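Local coordinates for protein toxin coregulated pilin (Vibrio cholerae, PDB 3HRV) that forms the major subunit of the toxin-coregulated pilus, a type IV pilus essential for bacterial aggregation and subsequent colonization of the host small intestine, at residues N128-E131 with G132-A136; M26-A29 with A30-N34; K71-A74 with D75-K78. All blocks are in the same frame, centred on the assembly; numbering follows the deposited sequence.

Interaction 1. Residues N128-E131 with G132-A136; sequences NVKE and GAFAA
At the exit of strand 126-131 of the pilin sheet the chain turns through G132, and F134 folds back so that its ring meets K130 and N128, two residues on the same side of the strand. K130 lays its aliphatic chain over one ring face: CD sits 3.8 Å from the centroid of the F134 ring and 12° off the ring normal, a CH-pi contact. An extended run from CB to CE, with CG anti to the backbone N (chi1 -178°), carries the lysine along the loop, where K130 CE comes 3.4 Å from A133 O. The bend at chi4 leaves the ammonium long for a cation-pi pair, with K130 NZ 5.9 Å from the F134 centroid, at most a weak attraction. N128 approaches the ring rim: its OD1 lies in the ring plane, 3.9 Å from F134 CZ, and the amide is turned 85° against the ring. The amide ND2 bonds to L140 O, which anchors the group beside the ring. G132 leaves the strand with a positive phi. F134 also packs on T186 and A188 of strand 185-191, so the loop is pinned back onto the antiparallel sheet of the pilin domain.

Interaction 2. Residues M26-A29 with A30-N34; sequences MTKA and AQNLN
K28 O accepts the shortest sound polar bond here, from N32 N at 2.7 Å, with an N-H...O angle of 163° and the donor nearly in line with the carbonyl. The same oxygen is crowded by the N32 side chain, whose CG lies 3.1 Å from K28 O. N32 CG stands beside its backbone N (chi1 -70°), which folds the amide back over the preceding turn. Its nitrogen then abuts the lysine chain, with N32 ND2 3.3 Å from K28 CG, while its polar partner is K78 O. K28 itself leaves with CG anti to the backbone N (chi1 160°) and bends at chi3 and chi4, bringing NZ to a salt bridge with D75.

One residue along, L33 N donates to A29 O at 2.9 Å, and L33 CG passes 3.3 Å from that oxygen. T27 O receives Q31 N at 3.1 Å, and the methylene Q31 CG also lies 3.1 Å from T27 O. The bond from A30 N to M26 O begins the series, four successive i to i+4 bonds of helix 24-44.

The buried side of this turn presents M26, A29 and L33. M26 and A29 lean on helix 110-120, and L33 on strand 100-108, as expected for the N-terminal helix of a type IV pilin globular domain packed against its sheet. Chemically, the backbone bonds keep the turn regular, and two polar side chains, K28 and N32, each direct a donor to segment 75-78, K28 to D75 and N32 to K78 O.

Interaction 3. Residues K71-A74 with D75-K78; sequences KVSA and DEAK
Two reciprocal hydrogen bonds join S73 and E76. The serine hydroxyl oxygen accepts from the backbone, E76 N to S73 OG measuring 3.0 Å. In return S73 N donates to E76 OE2, also at 3.0 Å and with an N-H...O angle of 163°, reaching the oxygen from above the carboxylate plane, 55° out of it. S73 OG lies between the backbone N and the carbonyl carbon (chi1 79°), which turns it toward the first turn, whereas the glutamate chain runs extended from CG and brings OE2 to the serine N-H. This exchange is a capping box, with S73 as N-cap of the short helix 74-77. The backbone bonds that cross from 71-74 to 75-78, both from A77 N, are weak: A77 N is 3.4 Å from S73 O and 3.3 Å from A74 O, so the side-chain exchange supplies the firmer ties. A water donates to both K71 O and E76 OE2, giving that carboxylate oxygen a second donor. Apolar contact is slight. V72 CG2 meets A77 CB at 4.3 Å, and both residues also pack on V67 of helix 56-68, while V72 touches A39 of helix 24-44.

How the interactions relate
Interactions 2 and 3 touch, their centres 11 Å apart on the same side of the chain's centre. A salt bridge between K28 NZ and D75 OD2, at 2.7 Å, and a probable hydrogen bond from N32 ND2 to K78 O, at 2.9 Å, tie helix 24-44 to the short capped helix and the residue that follows it. Interaction 1 stands apart: its centre is about 20 Å from that of interaction 2, on the opposite side of the chain's centre, and about 22 Å from that of interaction 3, with no atoms touching. The sulfate about 4 Å from the M26 side chain and the glycerol about 4 Å from that of K78 probably come from the crystallisation liquor.

Interaction 1. Residues N128-E131 with G132-A136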
ATOM      1  N   ASN A 128       1.109   2.564  -5.050  1.00 14.81           N
ATOM      2  CA  ASN A 128       2.115   2.079  -5.989  1.00 16.28           C
ATOM      3  C   ASN A 128       1.778   0.633  -6.350  1.00 16.78           C
ATOM      4  O   ASN A 128       1.782  -0.243  -5.483  1.00 16.35           O
ATOM      5  CB  ASN A 128       3.504   2.149  -5.340  1.00 17.31           C
ATOM      6  CG  ASN A 128       4.629   1.881  -6.324  1.00 18.51           C
ATOM      7  OD1 ASN A 128       4.455   1.157  -7.302  1.00 20.11           O
ATOM      8  ND2 ASN A 128       5.800   2.448  -6.053  1.00 18.55           N
ATOM      9  N   VAL A 129       1.480   0.394  -7.625  1.00 16.58           N
ATOM     10  CA  VAL A 129       1.128  -0.944  -8.105  1.00 16.48           C
ATOM     11  C   VAL A 129       2.330  -1.580  -8.787  1.00 18.13           C
ATOM     12  O   VAL A 129       2.852  -1.043  -9.761  1.00 17.81           O
ATOM     13  CB  VAL A 129      -0.043  -0.883  -9.108  1.00 16.41           C
ATOM     14  CG1 VAL A 129      -0.394  -2.286  -9.587  1.00 17.74           C
ATOM     15  CG2 VAL A 129      -1.250  -0.223  -8.454  1.00 17.45           C
ATOM     16  N   LYS A 130       2.751  -2.734  -8.287  1.00 17.33           N
ATOM     17  CA  LYS A 130       3.922  -3.409  -8.828  1.00 19.11           C
ATOM     18  C   LYS A 130       3.666  -4.862  -9.203  1.00 17.66           C
ATOM     19  O   LYS A 130       2.791  -5.511  -8.639  1.00 17.29           O
ATOM     20  CB  LYS A 130       5.042  -3.343  -7.785  1.00 21.27           C
ATOM     21  CG  LYS A 130       6.360  -3.966  -8.194  1.00 21.35           C
ATOM     22  CD  LYS A 130       7.352  -3.918  -7.041  1.00 23.30           C
ATOM     23  CE  LYS A 130       8.697  -4.487  -7.445  1.00 23.74           C
ATOM     24  NZ  LYS A 130       9.299  -3.709  -8.563  1.00 26.83           N
ATOM     25  N   GLU A 131       4.446  -5.355 -10.162  1.00 18.44           N
ATOM     26  CA  GLU A 131       4.407  -6.762 -10.539  1.00 20.15           C
ATOM     27  C   GLU A 131       5.435  -7.568  -9.751  1.00 21.40           C
ATOM     28  O   GLU A 131       6.635  -7.480 -10.008  1.00 30.57           O
ATOM     29  CB  GLU A 131       4.668  -6.916 -12.040  1.00 19.16           C
ATOM     30  CG  GLU A 131       3.476  -6.568 -12.916  1.00 19.42           C
ATOM     31  CD  GLU A 131       3.884  -6.096 -14.297  1.00 22.65           C
ATOM     32  OE1 GLU A 131       3.441  -6.708 -15.292  1.00 24.07           O
ATOM     33  OE2 GLU A 131       4.650  -5.114 -14.388  1.00 33.49           O
ATOM     34  N   GLY A 132       4.864  -8.312  -8.783  1.00 20.39           N
ATOM     35  CA  GLY A 132       5.772  -8.987  -7.878  1.00 22.77           C
ATOM     36  C   GLY A 132       5.844  -8.182  -6.597  1.00 23.57           C
ATOM     37  O   GLY A 132       5.280  -7.088  -6.512  1.00 25.24           O
ATOM     38  N   ALA A 133       6.546  -8.705  -5.601  1.00 24.94           N
ATOM     39  CA  ALA A 133       6.653  -8.024  -4.318  1.00 23.70           C
ATOM     40  C   ALA A 133       7.719  -6.934  -4.273  1.00 23.52           C
ATOM     41  O   ALA A 133       8.624  -6.893  -5.106  1.00 23.74           O
ATOM     42  CB  ALA A 133       6.923  -9.046  -3.221  1.00 26.10           C
ATOM     43  N   PHE A 134       7.587  -6.038  -3.301  1.00 23.07           N
ATOM     44  CA  PHE A 134       8.564  -4.978  -3.110  1.00 22.15           C
ATOM     45  C   PHE A 134       9.658  -5.643  -2.285  1.00 24.27           C
ATOM     46  O   PHE A 134       9.414  -6.091  -1.163  1.00 25.62           O
ATOM     47  CB  PHE A 134       7.956  -3.800  -2.343  1.00 21.39           C
ATOM     48  CG  PHE A 134       6.920  -3.037  -3.122  1.00 19.53           C
ATOM     49  CD1 PHE A 134       5.597  -3.471  -3.167  1.00 19.41           C
ATOM     50  CD2 PHE A 134       7.276  -1.898  -3.838  1.00 19.20           C
ATOM     51  CE1 PHE A 134       4.644  -2.779  -3.915  1.00 18.87           C
ATOM     52  CE2 PHE A 134       6.334  -1.201  -4.588  1.00 19.97           C
ATOM     53  CZ  PHE A 134       5.013  -1.642  -4.626  1.00 20.08           C
ATOM     54  N   ALA A 135      10.858  -5.722  -2.851  1.00 24.84           N
ATOM     55  CA  ALA A 135      11.977  -6.369  -2.178  1.00 25.22           C
ATOM     56  C   ALA A 135      12.887  -5.404  -1.430  1.00 25.16           C
ATOM     57  O   ALA A 135      13.567  -5.795  -0.479  1.00 27.32           O
ATOM     58  CB  ALA A 135      12.792  -7.164  -3.191  1.00 25.98           C
ATOM     59  N   ALA A 136      12.904  -4.149  -1.861  1.00 25.45           N
ATOM     60  CA  ALA A 136      13.746  -3.146  -1.224  1.00 24.01           C
ATOM     61  C   ALA A 136      13.035  -1.807  -1.145  1.00 23.46           C
ATOM     62  O   ALA A 136      12.151  -1.514  -1.948  1.00 23.56           O
ATOM     63  CB  ALA A 136      15.050  -2.992  -2.000  1.00 24.93           C
TER

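Interaction 2. Residues M26-A29 with A30-N34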
ATOM      1  N   MET A  26     -12.277  -8.832   0.303  1.00 22.60           N
ATOM      2  CA  MET A  26     -12.170  -7.401   0.037  1.00 22.31           C
ATOM      3  C   MET A  26     -12.619  -6.584   1.239  1.00 22.90           C
ATOM      4  O   MET A  26     -12.031  -5.549   1.554  1.00 21.53           O
ATOM      5  CB  MET A  26     -13.000  -7.022  -1.191  1.00 23.15           C
ATOM      6  CG  MET A  26     -12.354  -7.405  -2.508  1.00 22.54           C
ATOM      7  SD  MET A  26     -10.786  -6.544  -2.807  1.00 21.79           S
ATOM      8  CE  MET A  26     -10.095  -7.581  -4.082  1.00 22.00           C
ATOM      9  N   THR A  27     -13.667  -7.049   1.911  1.00 23.10           N
ATOM     10  CA  THR A  27     -14.180  -6.360   3.087  1.00 24.64           C
ATOM     11  C   THR A  27     -13.130  -6.399   4.194  1.00 24.04           C
ATOM     12  O   THR A  27     -12.891  -5.400   4.874  1.00 24.71           O
ATOM     13  CB  THR A  27     -15.589  -7.134   3.526  0.65 24.06           C
ATOM     14  OG1 THR A  27     -15.253  -8.471   3.920  0.65 27.31           O
ATOM     15  CG2 THR A  27     -16.609  -7.183   2.396  0.65 23.47           C
ATOM     16  N   LYS A  28     -12.503  -7.558   4.368  1.00 23.21           N
ATOM     17  CA  LYS A  28     -11.474  -7.720   5.388  1.00 22.99           C
ATOM     18  C   LYS A  28     -10.233  -6.903   5.040  1.00 22.54           C
ATOM     19  O   LYS A  28      -9.611  -6.301   5.912  1.00 21.01           O
ATOM     20  CB  LYS A  28     -11.093  -9.195   5.532  1.00 25.01           C
ATOM     21  CG  LYS A  28      -9.739  -9.432   6.186  1.00 29.93           C
ATOM     22  CD  LYS A  28      -9.692 -10.797   6.858  0.50 32.19           C
ATOM     23  CE  LYS A  28     -11.088 -11.298   7.206  0.50 34.23           C
ATOM     24  NZ  LYS A  28     -11.107 -12.111   8.453  1.00 37.90           N
ATOM     25  N   ALA A  29      -9.914  -6.879   3.666  1.00 21.44           N
ATOM     26  CA  ALA A  29      -8.706  -6.151   3.309  1.00 22.34           C
ATOM     27  C   ALA A  29      -8.901  -4.660   3.558  1.00 22.21           C
ATOM     28  O   ALA A  29      -8.028  -3.994   4.119  1.00 22.54           O
ATOM     29  CB  ALA A  29      -8.364  -6.395   1.850  1.00 23.36           C
ATOM     30  N   ALA A  30     -10.047  -4.135   3.389  1.00 21.86           N
ATOM     31  CA  ALA A  30     -10.325  -2.732   3.670  1.00 23.15           C
ATOM     32  C   ALA A  30     -10.253  -2.444   5.167  1.00 23.57           C
ATOM     33  O   ALA A  30      -9.675  -1.440   5.590  1.00 23.55           O
ATOM     34  CB  ALA A  30     -11.698  -2.353   3.126  1.00 24.19           C
ATOM     35  N   GLN A  31     -10.834  -3.329   5.969  1.00 22.70           N
ATOM     36  CA  GLN A  31     -10.825  -3.155   7.415  1.00 23.12           C
ATOM     37  C   GLN A  31      -9.405  -3.268   7.957  1.00 22.26           C
ATOM     38  O   GLN A  31      -8.984  -2.474   8.799  1.00 22.93           O
ATOM     39  CB  GLN A  31     -11.709  -4.210   8.080  1.00 25.27           C
ATOM     40  CG  GLN A  31     -13.173  -4.128   7.702  0.50 26.72           C
ATOM     41  CD  GLN A  31     -13.965  -5.313   8.217  0.50 27.42           C
ATOM     42  OE1 GLN A  31     -13.422  -6.189   8.890  0.50 29.57           O
ATOM     43  NE2 GLN A  31     -15.254  -5.348   7.902  0.50 28.65           N
ATOM     44  N   ASN A  32      -8.665  -4.259   7.469  1.00 21.24           N
ATOM     45  CA  ASN A  32      -7.299  -4.471   7.920  1.00 18.67           C
ATOM     46  C   ASN A  32      -6.379  -3.314   7.557  1.00 17.84           C
ATOM     47  O   ASN A  32      -5.607  -2.848   8.393  1.00 18.02           O
ATOM     48  CB  ASN A  32      -6.744  -5.773   7.340  1.00 19.82           C
ATOM     49  CG  ASN A  32      -7.403  -7.002   7.933  1.00 19.64           C
ATOM     50  OD1 ASN A  32      -8.298  -6.899   8.773  1.00 23.05           O
ATOM     51  ND2 ASN A  32      -6.961  -8.173   7.500  1.00 21.08           N
ATOM     52  N   LEU A  33      -6.459  -2.854   6.313  1.00 17.08           N
ATOM     53  CA  LEU A  33      -5.626  -1.742   5.875  1.00 16.62           C
ATOM     54  C   LEU A  33      -5.901  -0.510   6.725  1.00 17.05           C
ATOM     55  O   LEU A  33      -4.981   0.223   7.081  1.00 16.94           O
ATOM     56  CB  LEU A  33      -5.879  -1.432   4.399  1.00 16.03           C
ATOM     57  CG  LEU A  33      -5.209  -2.403   3.424  1.00 16.84           C
ATOM     58  CD1 LEU A  33      -5.813  -2.248   2.037  1.00 17.73           C
ATOM     59  CD2 LEU A  33      -3.707  -2.137   3.392  1.00 17.85           C
ATOM     60  N   ASN A  34      -7.166  -0.289   7.061  1.00 16.78           N
ATOM     61  CA  ASN A  34      -7.527   0.863   7.880  1.00 18.69           C
ATOM     62  C   ASN A  34      -6.929   0.739   9.277  1.00 17.97           C
ATOM     63  O   ASN A  34      -6.296   1.669   9.779  1.00 17.17           O
ATOM     64  CB  ASN A  34      -9.048   0.989   7.986  1.00 21.63           C
ATOM     65  CG  ASN A  34      -9.497   2.426   8.151  1.00 27.00           C
ATOM     66  OD1 ASN A  34      -8.716   3.357   7.952  1.00 28.46           O
ATOM     67  ND2 ASN A  34     -10.759   2.615   8.521  1.00 30.06           N
TER

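Interaction 3. Residues K71-A74 with D75-K78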
ATOM      1  N   LYS A  71      -1.406  -3.520  19.047  1.00 16.57           N
ATOM      2  CA  LYS A  71      -1.799  -2.307  18.351  1.00 16.67           C
ATOM      3  C   LYS A  71      -2.804  -2.596  17.239  1.00 17.40           C
ATOM      4  O   LYS A  71      -3.538  -1.707  16.814  1.00 18.58           O
ATOM      5  CB  LYS A  71      -0.560  -1.594  17.814  1.00 17.55           C
ATOM      6  CG  LYS A  71       0.325  -1.050  18.934  1.00 19.90           C
ATOM      7  CD  LYS A  71       1.527  -0.297  18.402  1.00 22.76           C
ATOM      8  CE  LYS A  71       2.207   0.495  19.511  1.00 23.75           C
ATOM      9  NZ  LYS A  71       1.287   1.489  20.137  1.00 27.50           N
ATOM     10  N   VAL A  72      -2.892  -3.902  16.883  1.00 18.38           N
ATOM     11  CA  VAL A  72      -3.899  -4.398  15.945  1.00 20.23           C
ATOM     12  C   VAL A  72      -4.081  -5.877  16.261  1.00 21.53           C
ATOM     13  O   VAL A  72      -3.202  -6.496  16.865  1.00 22.69           O
ATOM     14  CB  VAL A  72      -3.479  -4.265  14.453  1.00 19.77           C
ATOM     15  CG1 VAL A  72      -3.212  -2.811  14.107  1.00 19.97           C
ATOM     16  CG2 VAL A  72      -2.272  -5.131  14.164  1.00 21.31           C
ATOM     17  N   SER A  73      -5.310  -6.427  15.881  1.00 23.03           N
ATOM     18  CA  SER A  73      -5.478  -7.857  16.121  1.00 24.63           C
ATOM     19  C   SER A  73      -4.652  -8.641  15.109  1.00 24.06           C
ATOM     20  O   SER A  73      -4.280  -8.113  14.064  1.00 24.60           O
ATOM     21  CB  SER A  73      -6.951  -8.250  15.994  1.00 27.10           C
ATOM     22  OG  SER A  73      -7.325  -8.369  14.634  1.00 29.07           O
ATOM     23  N   ALA A  74      -4.515  -9.976  15.416  1.00 25.88           N
ATOM     24  CA  ALA A  74      -3.802 -10.878  14.515  1.00 25.16           C
ATOM     25  C   ALA A  74      -4.484 -10.910  13.155  1.00 24.31           C
ATOM     26  O   ALA A  74      -3.828 -10.868  12.113  1.00 26.09           O
ATOM     27  CB  ALA A  74      -3.753 -12.281  15.109  1.00 26.74           C
ATOM     28  N   ASP A  75      -5.802 -10.974  13.174  1.00 26.43           N
ATOM     29  CA  ASP A  75      -6.581 -11.021  11.942  1.00 24.45           C
ATOM     30  C   ASP A  75      -6.392  -9.746  11.127  1.00 25.51           C
ATOM     31  O   ASP A  75      -6.345  -9.790   9.899  1.00 23.36           O
ATOM     32  CB  ASP A  75      -8.065 -11.215  12.262  1.00 23.52           C
ATOM     33  CG  ASP A  75      -8.797 -11.989  11.183  1.00 23.22           C
ATOM     34  OD1 ASP A  75      -8.268 -13.026  10.731  1.00 34.23           O
ATOM     35  OD2 ASP A  75      -9.900 -11.558  10.786  1.00 35.70           O
ATOM     36  N   GLU A  76      -6.264  -8.613  11.809  1.00 22.29           N
ATOM     37  CA  GLU A  76      -6.107  -7.321  11.145  1.00 23.50           C
ATOM     38  C   GLU A  76      -4.792  -7.081  10.400  1.00 22.99           C
ATOM     39  O   GLU A  76      -4.725  -6.208   9.536  1.00 24.60           O
ATOM     40  CB  GLU A  76      -6.338  -6.195  12.159  1.00 25.45           C
ATOM     41  CG  GLU A  76      -7.794  -6.058  12.576  1.00 27.47           C
ATOM     42  CD  GLU A  76      -8.011  -5.085  13.722  1.00 29.26           C
ATOM     43  OE1 GLU A  76      -9.187  -4.816  14.050  1.00 31.19           O
ATOM     44  OE2 GLU A  76      -7.020  -4.593  14.301  1.00 27.30           O
ATOM     45  N   ALA A  77      -3.754  -7.845  10.721  1.00 20.71           N
ATOM     46  CA  ALA A  77      -2.463  -7.678  10.055  1.00 20.51           C
ATOM     47  C   ALA A  77      -2.342  -8.592   8.840  1.00 20.47           C
ATOM     48  O   ALA A  77      -1.412  -8.473   8.041  1.00 20.44           O
ATOM     49  CB  ALA A  77      -1.339  -7.970  11.032  1.00 21.78           C
ATOM     50  N   LYS A  78      -3.295  -9.504   8.704  1.00 20.66           N
ATOM     51  CA  LYS A  78      -3.278 -10.459   7.610  1.00 21.08           C
ATOM     52  C   LYS A  78      -3.731  -9.958   6.249  1.00 20.12           C
ATOM     53  O   LYS A  78      -4.610  -9.102   6.127  1.00 20.59           O
ATOM     54  CB  LYS A  78      -4.122 -11.682   7.975  1.00 22.37           C
ATOM     55  CG  LYS A  78      -3.568 -12.501   9.124  1.00 23.55           C
ATOM     56  CD  LYS A  78      -3.358 -13.950   8.713  0.50 25.38           C
ATOM     57  CE  LYS A  78      -3.266 -14.858   9.926  0.50 26.33           C
ATOM     58  NZ  LYS A  78      -4.581 -15.468  10.262  0.50 27.16           N
TER
HETATM   59  O   HOH W   1      -6.659  -1.875  16.020  1.00 33.36           O